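Local atomic coordinates of copper homeostasis protein cutF (Escherichia coli, PDB entry 2Z4H), a protein that takes part in copper homeostasis, possibly in copper efflux and copper delivery to enzymes, and is needed for stationary-phase cells to bind efficiently to hydrophobic surfaces. Residues 21-26 with 43-48; 174-179 with 203-208. The protein carries 1 engineered substitution. One frame throughout, in Å; residues are numbered along the deposited sequence.

Contact 1 (21-26 with 43-48)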
ATOM      1  N   MET A  21     -23.670 -25.717   7.238  1.00 82.73           N
ATOM      2  CA  MET A  21     -23.488 -24.241   7.079  1.00 83.38           C
ATOM      3  C   MET A  21     -23.187 -23.572   8.429  1.00 83.09           C
ATOM      4  O   MET A  21     -23.872 -23.827   9.427  1.00 84.21           O
ATOM      5  CB  MET A  21     -24.749 -23.630   6.461  1.00 83.69           C
ATOM      6  CG  MET A  21     -24.624 -22.157   6.098  1.00 84.12           C
ATOM      7  SD  MET A  21     -26.140 -21.465   5.378  1.00 83.78           S
ATOM      8  CE  MET A  21     -27.035 -21.031   6.877  1.00 83.60           C
ATOM      9  N   PRO A  22     -22.162 -22.698   8.472  1.00 81.56           N
ATOM     10  CA  PRO A  22     -21.765 -21.992   9.698  1.00 79.82           C
ATOM     11  C   PRO A  22     -22.882 -21.111  10.227  1.00 78.02           C
ATOM     12  O   PRO A  22     -23.869 -20.883   9.534  1.00 78.19           O
ATOM     13  CB  PRO A  22     -20.561 -21.177   9.246  1.00 80.63           C
ATOM     14  CG  PRO A  22     -20.904 -20.859   7.833  1.00 81.11           C
ATOM     15  CD  PRO A  22     -21.425 -22.175   7.310  1.00 80.98           C
ATOM     16  N   GLN A  23     -22.738 -20.610  11.448  1.00 75.73           N
ATOM     17  CA  GLN A  23     -23.783 -19.762  11.992  1.00 73.63           C
ATOM     18  C   GLN A  23     -23.329 -18.399  12.510  1.00 71.65           C
ATOM     19  O   GLN A  23     -24.139 -17.638  13.047  1.00 72.37           O
ATOM     20  CB  GLN A  23     -24.576 -20.520  13.066  1.00 74.58           C
ATOM     21  CG  GLN A  23     -23.784 -21.051  14.246  1.00 76.20           C
ATOM     22  CD  GLN A  23     -24.593 -22.058  15.061  1.00 77.51           C
ATOM     23  OE1 GLN A  23     -24.891 -23.158  14.589  1.00 78.05           O
ATOM     24  NE2 GLN A  23     -24.963 -21.680  16.285  1.00 78.17           N
ATOM     25  N   SER A  24     -22.047 -18.079  12.324  1.00 67.93           N
ATOM     26  CA  SER A  24     -21.510 -16.789  12.762  1.00 62.23           C
ATOM     27  C   SER A  24     -20.678 -16.173  11.658  1.00 58.54           C
ATOM     28  O   SER A  24     -19.748 -16.796  11.158  1.00 57.93           O
ATOM     29  CB  SER A  24     -20.651 -16.970  14.004  1.00 62.35           C
ATOM     30  OG  SER A  24     -21.369 -17.682  14.997  1.00 63.06           O
ATOM     31  N   TRP A  25     -21.020 -14.948  11.281  1.00 54.58           N
ATOM     32  CA  TRP A  25     -20.313 -14.233  10.221  1.00 50.59           C
ATOM     33  C   TRP A  25     -19.859 -12.875  10.707  1.00 48.45           C
ATOM     34  O   TRP A  25     -20.626 -12.141  11.330  1.00 48.93           O
ATOM     35  CB  TRP A  25     -21.223 -14.044   9.007  1.00 50.64           C
ATOM     36  CG  TRP A  25     -21.285 -15.225   8.100  1.00 50.39           C
ATOM     37  CD1 TRP A  25     -20.430 -15.522   7.066  1.00 50.53           C
ATOM     38  CD2 TRP A  25     -22.235 -16.283   8.147  1.00 49.46           C
ATOM     39  NE1 TRP A  25     -20.799 -16.708   6.467  1.00 48.92           N
ATOM     40  CE2 TRP A  25     -21.903 -17.195   7.112  1.00 49.05           C
ATOM     41  CE3 TRP A  25     -23.334 -16.553   8.962  1.00 50.62           C
ATOM     42  CZ2 TRP A  25     -22.632 -18.349   6.875  1.00 49.40           C
ATOM     43  CZ3 TRP A  25     -24.065 -17.709   8.728  1.00 52.79           C
ATOM     44  CH2 TRP A  25     -23.709 -18.593   7.691  1.00 52.46           C
ATOM     45  N   ARG A  26     -18.610 -12.538  10.407  1.00 46.25           N
ATOM     46  CA  ARG A  26     -18.025 -11.268  10.821  1.00 43.14           C
ATOM     47  C   ARG A  26     -17.397 -10.611   9.619  1.00 40.69           C
ATOM     48  O   ARG A  26     -17.032 -11.278   8.656  1.00 39.35           O
ATOM     49  CB  ARG A  26     -16.904 -11.471  11.847  1.00 44.42           C
ATOM     50  CG  ARG A  26     -17.163 -12.475  12.946  1.00 46.96           C
ATOM     51  CD  ARG A  26     -18.286 -12.007  13.821  1.00 51.53           C
ATOM     52  NE  ARG A  26     -18.381 -12.801  15.035  1.00 54.65           N
ATOM     53  CZ  ARG A  26     -18.085 -12.341  16.244  1.00 56.48           C
ATOM     54  NH1 ARG A  26     -17.673 -11.083  16.404  1.00 55.05           N
ATOM     55  NH2 ARG A  26     -18.205 -13.142  17.291  1.00 57.30           N
ATOM     56  N   LEU A  43     -26.628 -16.708  13.416  1.00 47.58           N
ATOM     57  CA  LEU A  43     -27.793 -17.511  13.074  1.00 50.37           C
ATOM     58  C   LEU A  43     -27.977 -18.630  14.069  1.00 51.71           C
ATOM     59  O   LEU A  43     -27.342 -19.683  13.980  1.00 52.48           O
ATOM     60  CB  LEU A  43     -27.648 -18.090  11.667  1.00 50.44           C
ATOM     61  CG  LEU A  43     -27.519 -17.036  10.571  1.00 50.49           C
ATOM     62  CD1 LEU A  43     -27.473 -17.714   9.231  1.00 51.74           C
ATOM     63  CD2 LEU A  43     -28.691 -16.079  10.634  1.00 50.75           C
ATOM     64  N   GLU A  44     -28.860 -18.395  15.022  1.00 52.35           N
ATOM     65  CA  GLU A  44     -29.124 -19.391  16.025  1.00 54.39           C
ATOM     66  C   GLU A  44     -29.926 -20.560  15.455  1.00 55.95           C
ATOM     67  O   GLU A  44     -30.647 -20.419  14.464  1.00 55.82           O
ATOM     68  CB  GLU A  44     -29.844 -18.724  17.194  1.00 54.19           C
ATOM     69  CG  GLU A  44     -28.988 -17.647  17.816  1.00 53.27           C
ATOM     70  CD  GLU A  44     -27.622 -18.180  18.197  1.00 54.41           C
ATOM     71  OE1 GLU A  44     -27.507 -18.798  19.278  1.00 53.16           O
ATOM     72  OE2 GLU A  44     -26.669 -18.004  17.402  1.00 54.63           O
ATOM     73  N   LYS A  45     -29.780 -21.722  16.084  1.00 57.94           N
ATOM     74  CA  LYS A  45     -30.479 -22.928  15.657  1.00 58.13           C
ATOM     75  C   LYS A  45     -31.984 -22.882  15.916  1.00 57.29           C
ATOM     76  O   LYS A  45     -32.750 -23.558  15.238  1.00 58.57           O
ATOM     77  CB  LYS A  45     -29.867 -24.172  16.323  1.00 58.41           C
ATOM     78  CG  LYS A  45     -29.645 -24.085  17.837  1.00 61.23           C
ATOM     79  CD  LYS A  45     -28.197 -23.675  18.219  1.00 62.77           C
ATOM     80  CE  LYS A  45     -27.956 -22.163  18.147  1.00 62.33           C
ATOM     81  NZ  LYS A  45     -28.935 -21.410  19.007  1.00 61.64           N
ATOM     82  N   ASP A  46     -32.421 -22.081  16.879  1.00 55.48           N
ATOM     83  CA  ASP A  46     -33.845 -22.010  17.144  1.00 55.10           C
ATOM     84  C   ASP A  46     -34.539 -21.142  16.100  1.00 54.76           C
ATOM     85  O   ASP A  46     -35.584 -20.547  16.362  1.00 55.30           O
ATOM     86  CB  ASP A  46     -34.105 -21.480  18.562  1.00 57.68           C
ATOM     87  CG  ASP A  46     -33.752 -20.008  18.725  1.00 60.55           C
ATOM     88  OD1 ASP A  46     -32.782 -19.548  18.080  1.00 63.49           O
ATOM     89  OD2 ASP A  46     -34.437 -19.315  19.516  1.00 60.33           O
ATOM     90  N   GLY A  47     -33.942 -21.068  14.913  1.00 53.48           N
ATOM     91  CA  GLY A  47     -34.523 -20.294  13.827  1.00 50.80           C
ATOM     92  C   GLY A  47     -34.434 -18.776  13.880  1.00 49.03           C
ATOM     93  O   GLY A  47     -34.782 -18.096  12.908  1.00 48.87           O
ATOM     94  N   THR A  48     -33.991 -18.222  15.003  1.00 46.24           N
ATOM     95  CA  THR A  48     -33.875 -16.773  15.090  1.00 43.42           C
ATOM     96  C   THR A  48     -32.447 -16.342  14.796  1.00 41.98           C
ATOM     97  O   THR A  48     -31.563 -17.174  14.607  1.00 43.64           O
ATOM     98  CB  THR A  48     -34.275 -16.280  16.465  1.00 43.44           C
ATOM     99  OG1 THR A  48     -33.389 -16.824  17.453  1.00 43.20           O
ATOM    100  CG2 THR A  48     -35.686 -16.722  16.765  1.00 44.07           C
TER
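With CG of L43 set beside its own backbone N (chi1 -60°) and CG of W25 likewise beside its N (chi1 -83°), the leucine's CD1 meets the six-membered part of the indole at CZ3, 3.4 Å away. The approach is oblique. The contact lies where the first strand of the N-terminal beta-barrel, which belongs to the calycin clan, begins beside the end of the second; 43-48 makes the hairpin turn between strands 36-43 and 48-56. L43 N donates to Q23 O at 2.7 Å, nearly straight (167°) and in the carbonyl plane, extending the antiparallel pairing that W25 continues with L41. CD1 of L43 also touches M21 CE, and L43, the buried residue here, packs on W71, L78 and L80 as well. P22 CB lies over one face of the W25 ring. The Q23 chain, extended beyond CG, lies alongside the L43 carbonyl, and its NE2 is 3.6 Å from K45 CE, a van der Waals meeting and nothing stronger. The turn has its own polar links: T48 OG1 bonds D46 OD1, and K45 NZ forms a salt bridge with E44 OE1 at 3.0 Å, met from above the carboxylate plane.

Contact 2 (174-179 with 203-208); sequences VLLSVE and GKFYPN
Residues 174-177 and 204-207 run antiparallel, tied by Y206 N to L175 O at 3.2 Å and, more weakly, by S177 N to K204 O at 3.4 Å. The first bond is straight at hydrogen (168°), but its donor stands well above the carbonyl plane of L175. Between these two links L176 and F205 form a non-hydrogen-bonded pair, their CA atoms 4.6 Å apart, and both side chains go to the same face of the sheet. There the leucine covers the phenyl: with CG anti to the backbone N (chi1 -173°), CD2 of L176 sits 3.7 Å from the centroid of the F205 ring, almost exactly on the ring normal, a CH-pi contact. V174 comes from another direction, its CG1 lying at the ring edge, 3.7 Å from F205 CD2, and also touching P207 CD. Y133 meets the same ring edge-to-face, while S162, Y163 and A166 of helix 157-166 pack against it. F205 thus joins the edge of the OB-fold sheet to the helix; an alanine here would probably open a gap between them and strip L176 CD2 of its aromatic partner.

The other face of the sheet carries L175 and Y206. Their side chains cross obliquely, CD2 of L175 lying 4.0 Å from CB of Y206, and S177 CB touches the tyrosine at CE2. K204 O lies 3.5 Å above the plane of the Y206 ring, toward its rim. With one bond that is straight at hydrogen but tilted at the carbonyl, and one weak one, the backbone pairing is sparse, and the short segment 203-208 probably relies on apolar packing around F205 to stay against strand 174-184.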
ATOM      1  N   VAL A 174      32.550   7.967 -14.572  1.00 60.69           N
ATOM      2  CA  VAL A 174      32.300   6.608 -15.038  1.00 59.09           C
ATOM      3  C   VAL A 174      30.840   6.220 -14.816  1.00 59.32           C
ATOM      4  O   VAL A 174      30.254   6.537 -13.771  1.00 59.99           O
ATOM      5  CB  VAL A 174      33.180   5.578 -14.285  1.00 57.71           C
ATOM      6  CG1 VAL A 174      32.865   4.187 -14.767  1.00 57.45           C
ATOM      7  CG2 VAL A 174      34.639   5.875 -14.490  1.00 55.58           C
ATOM      8  N   LEU A 175      30.250   5.537 -15.792  1.00 58.37           N
ATOM      9  CA  LEU A 175      28.868   5.092 -15.653  1.00 57.04           C
ATOM     10  C   LEU A 175      28.851   4.231 -14.400  1.00 56.26           C
ATOM     11  O   LEU A 175      29.846   3.579 -14.079  1.00 56.60           O
ATOM     12  CB  LEU A 175      28.441   4.243 -16.854  1.00 57.31           C
ATOM     13  CG  LEU A 175      26.995   3.723 -16.857  1.00 57.03           C
ATOM     14  CD1 LEU A 175      26.043   4.872 -17.173  1.00 55.14           C
ATOM     15  CD2 LEU A 175      26.850   2.597 -17.878  1.00 54.51           C
ATOM     16  N   LEU A 176      27.733   4.224 -13.687  1.00 54.87           N
ATOM     17  CA  LEU A 176      27.649   3.435 -12.472  1.00 53.00           C
ATOM     18  C   LEU A 176      26.237   2.937 -12.286  1.00 52.35           C
ATOM     19  O   LEU A 176      25.272   3.653 -12.561  1.00 53.27           O
ATOM     20  CB  LEU A 176      28.084   4.288 -11.271  1.00 53.10           C
ATOM     21  CG  LEU A 176      28.255   3.672  -9.876  1.00 52.34           C
ATOM     22  CD1 LEU A 176      27.065   4.007  -9.018  1.00 49.70           C
ATOM     23  CD2 LEU A 176      28.462   2.162  -9.988  1.00 51.98           C
ATOM     24  N   SER A 177      26.129   1.694 -11.838  1.00 51.59           N
ATOM     25  CA  SER A 177      24.843   1.060 -11.584  1.00 51.24           C
ATOM     26  C   SER A 177      24.845   0.640 -10.135  1.00 50.44           C
ATOM     27  O   SER A 177      25.574  -0.278  -9.761  1.00 51.19           O
ATOM     28  CB  SER A 177      24.676  -0.182 -12.452  1.00 53.45           C
ATOM     29  OG  SER A 177      23.647  -1.017 -11.943  1.00 55.10           O
ATOM     30  N   VAL A 178      24.027   1.294  -9.320  1.00 48.27           N
ATOM     31  CA  VAL A 178      23.993   0.970  -7.901  1.00 45.96           C
ATOM     32  C   VAL A 178      22.597   1.031  -7.323  1.00 45.97           C
ATOM     33  O   VAL A 178      21.703   1.642  -7.907  1.00 47.80           O
ATOM     34  CB  VAL A 178      24.871   1.955  -7.109  1.00 44.38           C
ATOM     35  CG1 VAL A 178      24.353   3.360  -7.306  1.00 43.35           C
ATOM     36  CG2 VAL A 178      24.878   1.593  -5.634  1.00 43.48           C
ATOM     37  N   GLU A 179      22.407   0.380  -6.184  1.00 44.60           N
ATOM     38  CA  GLU A 179      21.127   0.424  -5.515  1.00 44.92           C
ATOM     39  C   GLU A 179      21.270   1.552  -4.505  1.00 45.70           C
ATOM     40  O   GLU A 179      22.342   1.724  -3.921  1.00 46.03           O
ATOM     41  CB  GLU A 179      20.857  -0.889  -4.806  1.00 45.37           C
ATOM     42  CG  GLU A 179      20.428  -1.993  -5.734  1.00 49.54           C
ATOM     43  CD  GLU A 179      20.060  -3.260  -4.985  1.00 53.89           C
ATOM     44  OE1 GLU A 179      19.229  -3.178  -4.048  1.00 56.32           O
ATOM     45  OE2 GLU A 179      20.596  -4.338  -5.330  1.00 54.12           O
ATOM     46  N   GLY A 203      29.418  -0.620  -5.615  1.00 55.15           N
ATOM     47  CA  GLY A 203      29.267  -0.165  -6.980  1.00 59.62           C
ATOM     48  C   GLY A 203      29.227  -1.264  -8.028  1.00 61.44           C
ATOM     49  O   GLY A 203      29.025  -2.448  -7.733  1.00 60.47           O
ATOM     50  N   LYS A 204      29.429  -0.831  -9.268  1.00 63.23           N
ATOM     51  CA  LYS A 204      29.451  -1.684 -10.448  1.00 64.30           C
ATOM     52  C   LYS A 204      29.732  -0.700 -11.575  1.00 65.00           C
ATOM     53  O   LYS A 204      28.819  -0.297 -12.303  1.00 65.65           O
ATOM     54  CB  LYS A 204      28.090  -2.348 -10.660  1.00 64.58           C
ATOM     55  CG  LYS A 204      28.124  -3.610 -11.513  1.00 66.43           C
ATOM     56  CD  LYS A 204      28.583  -4.837 -10.716  1.00 68.45           C
ATOM     57  CE  LYS A 204      30.084  -4.807 -10.394  1.00 70.84           C
ATOM     58  NZ  LYS A 204      30.533  -5.970  -9.554  1.00 70.73           N
ATOM     59  N   PHE A 205      30.993  -0.296 -11.707  1.00 65.19           N
ATOM     60  CA  PHE A 205      31.362   0.679 -12.726  1.00 65.51           C
ATOM     61  C   PHE A 205      31.651   0.127 -14.115  1.00 66.67           C
ATOM     62  O   PHE A 205      32.278  -0.919 -14.270  1.00 67.61           O
ATOM     63  CB  PHE A 205      32.565   1.498 -12.256  1.00 63.53           C
ATOM     64  CG  PHE A 205      32.273   2.402 -11.088  1.00 62.95           C
ATOM     65  CD1 PHE A 205      32.473   1.964  -9.780  1.00 62.06           C
ATOM     66  CD2 PHE A 205      31.833   3.711 -11.298  1.00 61.96           C
ATOM     67  CE1 PHE A 205      32.246   2.818  -8.701  1.00 60.57           C
ATOM     68  CE2 PHE A 205      31.603   4.571 -10.224  1.00 59.30           C
ATOM     69  CZ  PHE A 205      31.812   4.123  -8.929  1.00 59.69           C
ATOM     70  N   TYR A 206      31.183   0.860 -15.121  1.00 68.01           N
ATOM     71  CA  TYR A 206      31.369   0.512 -16.525  1.00 69.23           C
ATOM     72  C   TYR A 206      32.052   1.705 -17.212  1.00 71.04           C
ATOM     73  O   TYR A 206      31.397   2.604 -17.759  1.00 69.46           O
ATOM     74  CB  TYR A 206      30.014   0.208 -17.163  1.00 67.96           C
ATOM     75  CG  TYR A 206      29.288  -0.929 -16.480  1.00 66.35           C
ATOM     76  CD1 TYR A 206      29.845  -2.205 -16.426  1.00 65.48           C
ATOM     77  CD2 TYR A 206      28.053  -0.727 -15.865  1.00 66.95           C
ATOM     78  CE1 TYR A 206      29.193  -3.252 -15.775  1.00 64.11           C
ATOM     79  CE2 TYR A 206      27.391  -1.772 -15.211  1.00 65.52           C
ATOM     80  CZ  TYR A 206      27.971  -3.027 -15.173  1.00 64.52           C
ATOM     81  OH  TYR A 206      27.325  -4.054 -14.531  1.00 65.38           O
ATOM     82  N   PRO A 207      33.395   1.714 -17.188  1.00 73.23           N
ATOM     83  CA  PRO A 207      34.270   2.743 -17.759  1.00 74.97           C
ATOM     84  C   PRO A 207      34.186   3.028 -19.253  1.00 76.16           C
ATOM     85  O   PRO A 207      34.286   4.188 -19.672  1.00 75.78           O
ATOM     86  CB  PRO A 207      35.670   2.277 -17.334  1.00 73.89           C
ATOM     87  CG  PRO A 207      35.539   0.801 -17.307  1.00 73.00           C
ATOM     88  CD  PRO A 207      34.198   0.608 -16.629  1.00 73.73           C
ATOM     89  N   ASN A 208      34.006   1.980 -20.049  1.00 77.91           N
ATOM     90  CA  ASN A 208      33.950   2.132 -21.499  1.00 79.11           C
ATOM     91  C   ASN A 208      32.702   2.849 -22.017  1.00 79.49           C
ATOM     92  O   ASN A 208      32.810   3.861 -22.714  1.00 79.37           O
ATOM     93  CB  ASN A 208      34.090   0.762 -22.167  1.00 79.52           C
TER

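How the contacts relate
Contact 1 belongs to the N-terminal domain and contact 2 to the C-terminal OB domain, and they share no strand; their centres are 65 Å apart, on opposite sides of the chain's centre, with about 39 Å between nearest atoms. In contact 1 the start of strand 24-29 meets the end of strand 36-43; in contact 2 a short, weakly bonded strand joins strand 174-184. The first is largely a surface contact, with a single buried leucine and a polar turn beside it. The second is partly buried and covers more area, L176 packing on F205 at one sheet face and L175 on Y206 at the other. One straight backbone bond anchors the first, whereas ring and methyl packing does more of the work in the second.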